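Local coordinates for mandelate racemase/muconate lactonizing protein (Thermobispora bispora, PDB 3VC5), which probably catalyses the magnesium-dependent dehydration of D-glucarate to 5-dehydro-4-deoxy-D-glucarate, as a member of the mandelate racemase/muconate lactonizing enzyme family, at residues 200-213 / 227-241. Numbering follows the deposited sequence.
Sequences IGEYGFRSIKLKGG and LRDAFPGLPLRLDPN. With PO4 (phosphate ion), chain B.
Lys211 NZ reaches across to Asn241 OD1 at 2.7 Å, in the carbonyl plane and on a lone pair. The same NZ meets Asp239 OD2 at 3.1 Å from above the carboxylate plane, and also donates to O4 of the phosphate, probably picked up from the crystallisation liquor, while Tyr167 OH is a further hydrogen-bond partner. A chain bent at chi2 (64°) and chi3 (121°) brings NZ over to these partners. An alanine in place of Lys211 would probably take from Asn241 OD1 its lysine donor, leaving the water shared with Gly212 O, and remove one of the two lysines that meet Asp239 across these strands. The other is Lys209, whose extended chain brings CE against Asp239 CB; its NZ bonds OD2 weakly at 3.3 Å and is also held by salt bridges to Glu264 and Asp365 and a hydrogen bond to Tyr167. Asp239 OD1 takes the backbone N of Asn241, an Asx turn at the strand end.

Behind these side chains, strands 208-211 and 236-239 run parallel. Ile208 N donates to Pro235 O, Ile208 O accepts from Arg237 N, and Leu210 likewise uses both N and O, with Arg237 O and Asp239 N; Gly212 N closes the series on Asp239 O at 2.8 Å. On the other face Ile208 and Leu236 lie side by side, while Ile200 CD1 sits over the Phe231 ring, 4.0 Å from its centroid. Arg228 NH1 and NH2 both hold Leu234 O.

This is a right-handed beta-alpha-beta unit of the enolase-superfamily barrel, whose strand ends carry the predicted proton acceptor Lys211 and the magnesium ligand Asp239.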
loop_
_atom_site.group_PDB
_atom_site.type_symbol
_atom_site.label_atom_id
_atom_site.label_comp_id
_atom_site.label_asym_id
_atom_site.label_seq_id
_atom_site.Cartn_x
_atom_site.Cartn_y
_atom_site.Cartn_z
ATOM N N ILE A 200 -5.570 -17.511 29.556
ATOM C CA ILE A 200 -6.668 -17.975 28.715
ATOM C C ILE A 200 -7.991 -17.905 29.467
ATOM O O ILE A 200 -9.016 -17.516 28.901
ATOM C CB ILE A 200 -6.385 -19.381 28.123
ATOM C CG1 ILE A 200 -5.278 -19.274 27.060
ATOM C CG2 ILE A 200 -7.651 -19.996 27.497
ATOM C CD1 ILE A 200 -4.616 -20.617 26.723
ATOM N N GLY A 201 -7.953 -18.207 30.761
ATOM C CA GLY A 201 -9.175 -18.129 31.580
ATOM C C GLY A 201 -9.713 -16.709 31.602
ATOM O O GLY A 201 -10.920 -16.498 31.509
ATOM N N GLU A 202 -8.810 -15.734 31.712
ATOM C CA GLU A 202 -9.199 -14.326 31.822
ATOM C C GLU A 202 -9.590 -13.675 30.508
ATOM O O GLU A 202 -10.562 -12.911 30.458
ATOM C CB GLU A 202 -8.110 -13.510 32.539
ATOM C CG GLU A 202 -7.870 -13.990 33.983
ATOM C CD GLU A 202 -6.751 -13.259 34.728
ATOM O OE1 GLU A 202 -6.112 -12.368 34.132
ATOM O OE2 GLU A 202 -6.528 -13.577 35.930
ATOM N N TYR A 203 -8.832 -13.956 29.449
ATOM C CA TYR A 203 -8.986 -13.224 28.189
ATOM C C TYR A 203 -9.620 -14.055 27.054
ATOM O O TYR A 203 -10.130 -13.490 26.080
ATOM C CB TYR A 203 -7.619 -12.678 27.727
ATOM C CG TYR A 203 -7.064 -11.585 28.628
ATOM C CD1 TYR A 203 -7.338 -10.226 28.356
ATOM C CD2 TYR A 203 -6.335 -11.891 29.794
ATOM C CE1 TYR A 203 -6.872 -9.214 29.189
ATOM C CE2 TYR A 203 -5.870 -10.861 30.660
ATOM C CZ TYR A 203 -6.155 -9.528 30.339
ATOM O OH TYR A 203 -5.709 -8.505 31.157
ATOM N N GLY A 204 -9.533 -15.382 27.155
ATOM C CA GLY A 204 -10.119 -16.272 26.139
ATOM C C GLY A 204 -9.259 -16.491 24.893
ATOM O O GLY A 204 -9.762 -16.921 23.843
ATOM N N PHE A 205 -7.965 -16.191 24.999
ATOM C CA PHE A 205 -7.039 -16.331 23.863
ATOM C C PHE A 205 -7.154 -17.713 23.228
ATOM O O PHE A 205 -7.224 -18.728 23.933
ATOM C CB PHE A 205 -5.590 -16.130 24.328
ATOM C CG PHE A 205 -5.311 -14.757 24.886
ATOM C CD1 PHE A 205 -5.642 -13.607 24.145
ATOM C CD2 PHE A 205 -4.766 -14.597 26.166
ATOM C CE1 PHE A 205 -5.395 -12.319 24.655
ATOM C CE2 PHE A 205 -4.489 -13.304 26.678
ATOM C CZ PHE A 205 -4.805 -12.160 25.916
ATOM N N ARG A 206 -7.158 -17.748 21.898
ATOM C CA ARG A 206 -7.286 -19.001 21.151
ATOM C C ARG A 206 -6.003 -19.386 20.390
ATOM O O ARG A 206 -6.017 -20.317 19.560
ATOM C CB ARG A 206 -8.497 -18.920 20.199
ATOM C CG ARG A 206 -9.849 -18.749 20.943
ATOM C CD ARG A 206 -10.993 -18.607 19.975
ATOM N NE ARG A 206 -12.286 -18.700 20.647
ATOM C CZ ARG A 206 -13.453 -18.734 20.008
ATOM N NH1 ARG A 206 -13.481 -18.675 18.684
ATOM N NH2 ARG A 206 -14.589 -18.823 20.689
ATOM N N SER A 207 -4.921 -18.656 20.662
ATOM C CA SER A 207 -3.589 -18.877 20.105
ATOM C C SER A 207 -2.638 -18.605 21.267
ATOM O O SER A 207 -2.952 -17.797 22.162
ATOM C CB SER A 207 -3.270 -17.866 18.976
ATOM O OG SER A 207 -3.830 -18.252 17.742
ATOM N N ILE A 208 -1.482 -19.262 21.255
ATOM C CA ILE A 208 -0.494 -19.156 22.334
ATOM C C ILE A 208 0.895 -18.919 21.766
ATOM O O ILE A 208 1.281 -19.588 20.805
ATOM C CB ILE A 208 -0.462 -20.455 23.164
ATOM C CG1 ILE A 208 -1.813 -20.673 23.871
ATOM C CG2 ILE A 208 0.652 -20.403 24.183
ATOM C CD1 ILE A 208 -1.910 -22.077 24.508
ATOM N N LYS A 209 1.632 -17.986 22.371
ATOM C CA LYS A 209 3.016 -17.720 22.021
ATOM C C LYS A 209 3.863 -17.886 23.270
ATOM O O LYS A 209 3.478 -17.446 24.349
ATOM C CB LYS A 209 3.153 -16.281 21.523
ATOM C CG LYS A 209 4.550 -15.863 21.194
ATOM C CD LYS A 209 4.556 -14.433 20.701
ATOM C CE LYS A 209 5.945 -14.170 20.121
ATOM N NZ LYS A 209 6.115 -12.839 19.607
ATOM N N LEU A 210 5.017 -18.524 23.133
ATOM C CA LEU A 210 5.966 -18.587 24.229
ATOM C C LEU A 210 7.197 -17.808 23.879
ATOM O O LEU A 210 7.851 -18.099 22.850
ATOM C CB LEU A 210 6.361 -20.045 24.523
ATOM C CG LEU A 210 7.419 -20.277 25.623
ATOM C CD1 LEU A 210 7.017 -19.655 26.974
ATOM C CD2 LEU A 210 7.741 -21.768 25.802
ATOM N N LYS A 211 7.545 -16.845 24.739
ATOM C CA LYS A 211 8.820 -16.137 24.634
ATOM C C LYS A 211 9.932 -17.068 25.081
ATOM O O LYS A 211 9.946 -17.491 26.235
ATOM C CB LYS A 211 8.815 -14.902 25.558
ATOM C CG LYS A 211 10.016 -13.996 25.392
ATOM C CD LYS A 211 10.004 -13.397 23.968
ATOM C CE LYS A 211 9.955 -11.929 23.958
ATOM N NZ LYS A 211 9.937 -11.473 22.513
ATOM N N GLY A 212 10.885 -17.349 24.183
ATOM C CA GLY A 212 12.015 -18.229 24.526
ATOM C C GLY A 212 13.371 -17.512 24.535
ATOM O O GLY A 212 13.443 -16.278 24.741
ATOM N N GLY A 213 14.445 -18.272 24.314
ATOM C CA GLY A 213 15.811 -17.751 24.371
ATOM C C GLY A 213 16.255 -17.506 25.807
ATOM O O GLY A 213 17.188 -16.746 26.070
ATOM N N LEU A 227 2.268 -27.386 26.431
ATOM C CA LEU A 227 1.185 -26.502 26.028
ATOM C C LEU A 227 0.284 -27.199 25.010
ATOM O O LEU A 227 -0.950 -27.111 25.095
ATOM C CB LEU A 227 1.722 -25.165 25.476
ATOM C CG LEU A 227 2.392 -24.239 26.500
ATOM C CD1 LEU A 227 3.218 -23.148 25.829
ATOM C CD2 LEU A 227 1.327 -23.628 27.446
ATOM N N ARG A 228 0.879 -27.909 24.075
ATOM C CA ARG A 228 0.122 -28.666 23.094
ATOM C C ARG A 228 -0.773 -29.716 23.733
ATOM O O ARG A 228 -1.868 -29.918 23.305
ATOM C CB ARG A 228 1.048 -29.334 22.099
ATOM C CG ARG A 228 0.381 -30.232 21.124
ATOM C CD ARG A 228 -0.856 -29.637 20.570
ATOM N NE ARG A 228 -0.579 -28.768 19.434
ATOM C CZ ARG A 228 -1.011 -27.517 19.331
ATOM N NH1 ARG A 228 -1.734 -26.964 20.293
ATOM N NH2 ARG A 228 -0.713 -26.823 18.263
ATOM N N ASP A 229 -0.281 -30.359 24.759
ATOM C CA ASP A 229 -1.067 -31.405 25.417
ATOM C C ASP A 229 -2.176 -30.807 26.261
ATOM O O ASP A 229 -3.257 -31.371 26.342
ATOM C CB ASP A 229 -0.187 -32.270 26.306
ATOM C CG ASP A 229 0.849 -33.044 25.524
ATOM O OD1 ASP A 229 0.667 -33.267 24.299
ATOM O OD2 ASP A 229 1.848 -33.433 26.148
ATOM N N ALA A 230 -1.906 -29.660 26.884
ATOM C CA ALA A 230 -2.881 -29.018 27.757
ATOM C C ALA A 230 -3.947 -28.262 26.967
ATOM O O ALA A 230 -5.083 -28.143 27.424
ATOM C CB ALA A 230 -2.183 -28.084 28.724
ATOM N N PHE A 231 -3.582 -27.780 25.776
ATOM C CA PHE A 231 -4.472 -26.964 24.953
ATOM C C PHE A 231 -4.588 -27.473 23.513
ATOM O O PHE A 231 -4.166 -26.793 22.568
ATOM C CB PHE A 231 -4.004 -25.491 24.972
ATOM C CG PHE A 231 -3.954 -24.907 26.353
ATOM C CD1 PHE A 231 -5.120 -24.452 26.974
ATOM C CD2 PHE A 231 -2.754 -24.858 27.054
ATOM C CE1 PHE A 231 -5.080 -23.932 28.269
ATOM C CE2 PHE A 231 -2.698 -24.353 28.342
ATOM C CZ PHE A 231 -3.871 -23.885 28.959
ATOM N N PRO A 232 -5.174 -28.669 23.332
ATOM C CA PRO A 232 -5.305 -29.195 21.978
ATOM C C PRO A 232 -6.040 -28.207 21.071
ATOM O O PRO A 232 -6.974 -27.535 21.511
ATOM C CB PRO A 232 -6.167 -30.460 22.169
ATOM C CG PRO A 232 -6.049 -30.807 23.605
ATOM C CD PRO A 232 -5.876 -29.503 24.327
ATOM N N GLY A 233 -5.624 -28.127 19.813
ATOM C CA GLY A 233 -6.302 -27.279 18.835
ATOM C C GLY A 233 -5.825 -25.837 18.745
ATOM O O GLY A 233 -6.086 -25.161 17.747
ATOM N N LEU A 234 -5.131 -25.350 19.771
ATOM C CA LEU A 234 -4.688 -23.942 19.777
ATOM C C LEU A 234 -3.346 -23.788 19.070
ATOM O O LEU A 234 -2.387 -24.477 19.419
ATOM C CB LEU A 234 -4.582 -23.390 21.201
ATOM C CG LEU A 234 -5.793 -23.387 22.148
ATOM C CD1 LEU A 234 -5.641 -22.304 23.211
ATOM C CD2 LEU A 234 -7.108 -23.231 21.404
ATOM N N PRO A 235 -3.276 -22.887 18.073
ATOM C CA PRO A 235 -1.997 -22.674 17.403
ATOM C C PRO A 235 -0.937 -22.219 18.406
ATOM O O PRO A 235 -1.243 -21.434 19.317
ATOM C CB PRO A 235 -2.313 -21.562 16.394
ATOM C CG PRO A 235 -3.803 -21.697 16.140
ATOM C CD PRO A 235 -4.379 -22.134 17.449
ATOM N N LEU A 236 0.295 -22.701 18.232
ATOM C CA LEU A 236 1.398 -22.403 19.147
ATOM C C LEU A 236 2.553 -21.762 18.417
ATOM O O LEU A 236 2.853 -22.157 17.289
ATOM C CB LEU A 236 1.926 -23.686 19.798
ATOM C CG LEU A 236 0.928 -24.523 20.596
ATOM C CD1 LEU A 236 1.633 -25.726 21.211
ATOM C CD2 LEU A 236 0.260 -23.693 21.665
ATOM N N ARG A 237 3.209 -20.787 19.054
ATOM C CA ARG A 237 4.395 -20.150 18.460
ATOM C C ARG A 237 5.486 -20.155 19.499
ATOM O O ARG A 237 5.193 -20.118 20.676
ATOM C CB ARG A 237 4.091 -18.683 18.109
ATOM C CG ARG A 237 2.853 -18.476 17.241
ATOM C CD ARG A 237 2.210 -17.094 17.552
ATOM N NE ARG A 237 1.127 -16.838 16.639
ATOM C CZ ARG A 237 0.481 -15.686 16.525
ATOM N NH1 ARG A 237 -0.473 -15.586 15.603
ATOM N NH2 ARG A 237 0.771 -14.650 17.333
ATOM N N LEU A 238 6.749 -20.171 19.058
ATOM C CA LEU A 238 7.890 -20.099 19.958
ATOM C C LEU A 238 8.823 -19.027 19.423
ATOM O O LEU A 238 9.109 -19.019 18.218
ATOM C CB LEU A 238 8.621 -21.445 20.022
ATOM C CG LEU A 238 9.916 -21.518 20.860
ATOM C CD1 LEU A 238 9.687 -21.146 22.320
ATOM C CD2 LEU A 238 10.534 -22.927 20.760
ATOM N N ASP A 239 9.299 -18.141 20.311
ATOM C CA ASP A 239 10.033 -16.939 19.898
ATOM C C ASP A 239 11.347 -16.763 20.686
ATOM O O ASP A 239 11.366 -16.094 21.714
ATOM C CB ASP A 239 9.125 -15.711 20.103
ATOM C CG ASP A 239 9.806 -14.413 19.745
ATOM O OD1 ASP A 239 10.858 -14.424 19.046
ATOM O OD2 ASP A 239 9.280 -13.365 20.173
ATOM N N PRO A 240 12.459 -17.349 20.193
ATOM C CA PRO A 240 13.727 -17.207 20.911
ATOM C C PRO A 240 14.509 -15.892 20.667
ATOM O O PRO A 240 15.606 -15.739 21.202
ATOM C CB PRO A 240 14.555 -18.417 20.429
ATOM C CG PRO A 240 13.632 -19.265 19.638
ATOM C CD PRO A 240 12.532 -18.389 19.151
ATOM N N ASN A 241 13.955 -14.953 19.890
ATOM C CA ASN A 241 14.641 -13.691 19.598
ATOM C C ASN A 241 16.115 -13.881 19.198
ATOM O O ASN A 241 17.002 -13.184 19.708
ATOM C CB ASN A 241 14.522 -12.688 20.754
ATOM C CG ASN A 241 13.151 -12.067 20.848
ATOM O OD1 ASN A 241 12.399 -12.342 21.800
ATOM N ND2 ASN A 241 12.802 -11.205 19.872
HETATM P P PO4 B . 9.741 -8.070 24.522
HETATM O O1 PO4 B . 10.611 -8.793 25.476
HETATM O O2 PO4 B . 8.552 -7.611 25.340
HETATM O O3 PO4 B . 10.422 -6.897 23.953
HETATM O O4 PO4 B . 9.361 -8.986 23.475
HETATM O O HOH W 1 13.467 -13.741 23.874
#